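Local coordinates for protein porin (Rhodobacter blasticus, PDB 3PRN) that forms trimeric channels in the outer membrane through which small hydrophilic solutes, up to about 0.6 kDa, diffuse passively, at residues Glu99-Phe107 with Glu278-Arg286. The protein carries 1 engineered substitution. Residues are numbered along the deposited sequence; the frame is centred on the assembly and turned at random.
Sequences EMGYEWSSF and ETVADVGVR. Engineered in segment 99-107: Trp104 (natural residue Ala). With C8E ((hydroxyethyloxy)tri(ethyloxy)octane), chain D.
Two groups grip the carboxylate of Asp282 on the loop side in the conformer described: its OD1 accepts the backbone N-H of Tyr102 (N to OD1 3.0 Å), while its OD2 accepts a hydrogen bond from a bridging water (OD2 to water O 2.9 Å). Here a loop folded into the channel of the 16-stranded antiparallel porin barrel, the constriction loop of this family, is pinned to the inner face of the last strand. The N-H...O angle is 150°, and the bond reaches OD1 from above the carboxylate plane. The water also donates to Met100 O and accepts from Glu103 N and Ser105 OG, so one molecule ties the Asp282 side chain to the type I turn of Gly101-Trp104, which ends at the engineered Trp104, and the residues flanking it. OD2 is also hydrogen-bonded to Ser270 OG of the adjacent strand 265-273. Gly101 lies close to the carboxylate, CA to Asp282 OD1 3.2 Å.

From within the same turn, the Tyr102 ring makes a CH-pi contact with Gly284, whose CA sits over one face, displaced toward the rim, 3.8 Å from the ring centroid; with no side chain on Gly284, the ring lies close to the strand backbone. With CG placed between backbone N and carbonyl carbon (chi1 88°), the tyrosine turns down onto the strand, while CG of Glu103 covers its opposite face. The tyrosine hydroxyl bonds to Ser28 O, and Glu103 OE2 to Ser28 OG, near the magnesium ion that Ser28 and Asp57 bind. On the outer side of the strand, Val283 CG1 meets a bound detergent, marking the membrane-facing surface. Nearer the start of the strand, packing thins to Phe107, whose CE2 rests 4.1 Å from Val280 CG2.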
# COMPACT_ATOMS: atom_id res chain seq x y z
N GLU A 99 -17.74 18.86 17.13
CA GLU A 99 -16.65 17.93 17.48
C GLU A 99 -15.52 18.59 18.23
O GLU A 99 -15.22 19.77 18.08
CB GLU A 99 -16.15 17.18 16.23
CG GLU A 99 -17.21 16.17 15.73
CD GLU A 99 -16.85 15.55 14.39
OE1 GLU A 99 -15.89 16.05 13.74
OE2 GLU A 99 -17.50 14.55 13.98
N MET A 100 -14.82 17.83 19.07
CA MET A 100 -13.74 18.30 19.88
C MET A 100 -12.79 17.15 20.30
O MET A 100 -13.11 15.99 20.04
CB MET A 100 -14.31 18.94 21.18
CG MET A 100 -15.40 18.04 21.79
SD MET A 100 -15.81 18.60 23.49
CE MET A 100 -16.67 20.10 23.13
N GLY A 101 -11.67 17.53 20.90
CA GLY A 101 -10.68 16.54 21.33
C GLY A 101 -9.79 16.16 20.11
O GLY A 101 -10.11 16.50 18.95
N TYR A 102 -8.71 15.42 20.39
CA TYR A 102 -7.80 15.09 19.28
C TYR A 102 -8.38 14.07 18.33
O TYR A 102 -7.82 13.90 17.22
CB TYR A 102 -6.44 14.66 19.84
CG TYR A 102 -6.20 13.22 20.17
CD1 TYR A 102 -6.68 12.68 21.34
CD2 TYR A 102 -5.49 12.38 19.29
CE1 TYR A 102 -6.42 11.36 21.69
CE2 TYR A 102 -5.26 11.04 19.60
CZ TYR A 102 -5.70 10.56 20.82
OH TYR A 102 -5.50 9.29 21.18
N GLU A 103 -9.53 13.47 18.63
CA GLU A 103 -10.11 12.54 17.66
C GLU A 103 -11.36 13.13 17.03
O GLU A 103 -12.06 12.34 16.37
CB GLU A 103 -10.43 11.19 18.32
CG GLU A 103 -9.16 10.58 18.89
CD GLU A 103 -9.51 9.40 19.80
OE1 GLU A 103 -10.20 9.63 20.84
OE2 GLU A 103 -9.10 8.30 19.45
N TRP A 104 -11.66 14.42 17.15
CA TRP A 104 -12.81 15.07 16.57
C TRP A 104 -14.08 14.25 16.79
O TRP A 104 -14.72 13.80 15.85
CB TRP A 104 -12.72 15.36 14.99
CG TRP A 104 -11.45 16.17 15.06
CD1 TRP A 104 -10.22 15.81 14.66
CD2 TRP A 104 -11.38 17.45 15.68
NE1 TRP A 104 -9.34 16.86 15.09
CE2 TRP A 104 -10.04 17.80 15.70
CE3 TRP A 104 -12.32 18.33 16.24
CZ2 TRP A 104 -9.57 18.99 16.29
CZ3 TRP A 104 -11.85 19.53 16.81
CH2 TRP A 104 -10.53 19.84 16.84
N SER A 105 -14.45 14.07 18.05
CA SER A 105 -15.66 13.31 18.38
C SER A 105 -16.66 14.20 19.16
O SER A 105 -16.32 15.22 19.79
CB SER A 105 -15.31 12.09 19.23
OG SER A 105 -14.80 12.52 20.48
N SER A 106 -17.94 13.80 19.06
CA SER A 106 -19.01 14.51 19.74
C SER A 106 -20.27 13.63 19.72
O SER A 106 -20.69 13.15 18.66
CB SER A 106 -19.36 15.84 19.01
OG SER A 106 -20.51 16.45 19.57
N PHE A 107 -20.88 13.55 20.92
CA PHE A 107 -22.21 12.91 21.01
C PHE A 107 -23.23 13.80 20.30
O PHE A 107 -24.32 13.32 19.92
CB PHE A 107 -22.59 12.71 22.48
CG PHE A 107 -21.75 11.66 23.16
CD1 PHE A 107 -21.92 10.32 22.74
CD2 PHE A 107 -20.89 11.93 24.19
CE1 PHE A 107 -21.19 9.29 23.35
CE2 PHE A 107 -20.18 10.90 24.79
CZ PHE A 107 -20.33 9.58 24.38
N GLU A 278 -22.32 7.55 29.57
CA GLU A 278 -20.93 7.16 29.38
C GLU A 278 -20.03 8.40 29.58
O GLU A 278 -20.37 9.51 29.16
CB GLU A 278 -20.66 6.85 27.88
CG GLU A 278 -21.67 5.90 27.26
CD GLU A 278 -22.75 6.66 26.51
OE1 GLU A 278 -23.42 7.56 27.13
OE2 GLU A 278 -22.98 6.40 25.27
N THR A 279 -18.89 8.21 30.20
CA THR A 279 -17.91 9.30 30.36
C THR A 279 -16.66 8.95 29.52
O THR A 279 -16.13 7.86 29.58
CB THR A 279 -17.52 9.47 31.82
OG1 THR A 279 -18.68 9.67 32.61
CG2 THR A 279 -16.59 10.67 32.04
N VAL A 280 -16.29 9.91 28.67
CA VAL A 280 -15.13 9.69 27.81
C VAL A 280 -14.21 10.92 27.90
O VAL A 280 -14.70 12.05 28.12
CB VAL A 280 -15.48 9.40 26.35
CG1 VAL A 280 -16.38 8.15 26.27
CG2 VAL A 280 -16.18 10.54 25.64
N ALA A 281 -12.91 10.72 27.77
CA ALA A 281 -11.99 11.85 27.75
C ALA A 281 -10.83 11.53 26.78
O ALA A 281 -10.48 10.35 26.62
CB ALA A 281 -11.41 12.15 29.13
N ASP A 282 -10.16 12.59 26.32
CA ASP A 282 -8.99 12.33 25.47
C ASP A 282 -8.03 13.52 25.55
O ASP A 282 -8.44 14.64 25.91
CB ASP A 282 -9.50 12.11 24.02
CG ASP A 282 -10.03 13.40 23.42
OD1 ASP A 282 -9.21 14.29 23.09
OD2 ASP A 282 -11.24 13.61 23.26
N VAL A 283 -6.77 13.31 25.26
CA VAL A 283 -5.78 14.36 25.11
C VAL A 283 -4.73 13.81 24.13
O VAL A 283 -4.23 12.70 24.33
CB VAL A 283 -5.16 14.83 26.44
CG1 VAL A 283 -4.36 13.77 27.16
CG2 VAL A 283 -4.27 16.06 26.19
N GLY A 284 -4.40 14.59 23.13
CA GLY A 284 -3.42 14.15 22.14
C GLY A 284 -2.99 15.26 21.18
O GLY A 284 -3.41 16.42 21.32
N VAL A 285 -2.16 14.85 20.23
CA VAL A 285 -1.62 15.73 19.18
C VAL A 285 -1.91 15.19 17.80
O VAL A 285 -1.90 13.98 17.58
CB VAL A 285 -0.09 15.79 19.17
CG1 VAL A 285 0.46 17.21 19.05
CG2 VAL A 285 0.56 15.19 20.41
N ARG A 286 -2.15 16.10 16.91
CA ARG A 286 -2.29 15.79 15.50
C ARG A 286 -1.25 16.67 14.77
O ARG A 286 -1.13 17.88 15.04
CB ARG A 286 -3.69 16.10 15.00
CG ARG A 286 -3.81 15.89 13.49
CD ARG A 286 -5.11 16.46 12.92
NE ARG A 286 -5.04 16.71 11.48
CZ ARG A 286 -6.03 16.44 10.63
NH1 ARG A 286 -7.17 15.89 11.07
NH2 ARG A 286 -5.98 16.68 9.32
C1 C8E D . -5.31 9.40 32.40
C2 C8E D . -6.65 9.38 31.79
C3 C8E D . -7.15 10.70 31.49
C4 C8E D . -6.64 11.03 30.13
C5 C8E D . -7.62 12.06 29.68
C6 C8E D . -6.93 13.31 29.52
C7 C8E D . -8.01 14.27 29.71
C8 C8E D . -7.40 15.63 29.70
O9 C8E D . -8.12 16.73 29.14
C10 C8E D . -9.18 17.27 29.93
C11 C8E D . -10.07 18.04 29.01
O12 C8E D . -9.49 19.35 28.71
C13 C8E D . -10.46 20.42 28.76
C14 C8E D . -10.42 21.68 29.68
O15 C8E D . -11.54 22.64 29.81
C16 C8E D . -11.16 23.93 29.27
C17 C8E D . -10.46 24.86 30.26
O18 C8E D . -10.34 26.30 30.21
C19 C8E D . -9.79 26.93 29.02
C20 C8E D . -8.26 27.31 28.81
O21 C8E D . -7.40 26.15 28.69
O HOH W 1 -12.07 13.38 20.53
O HOH W 2 -7.68 14.29 13.84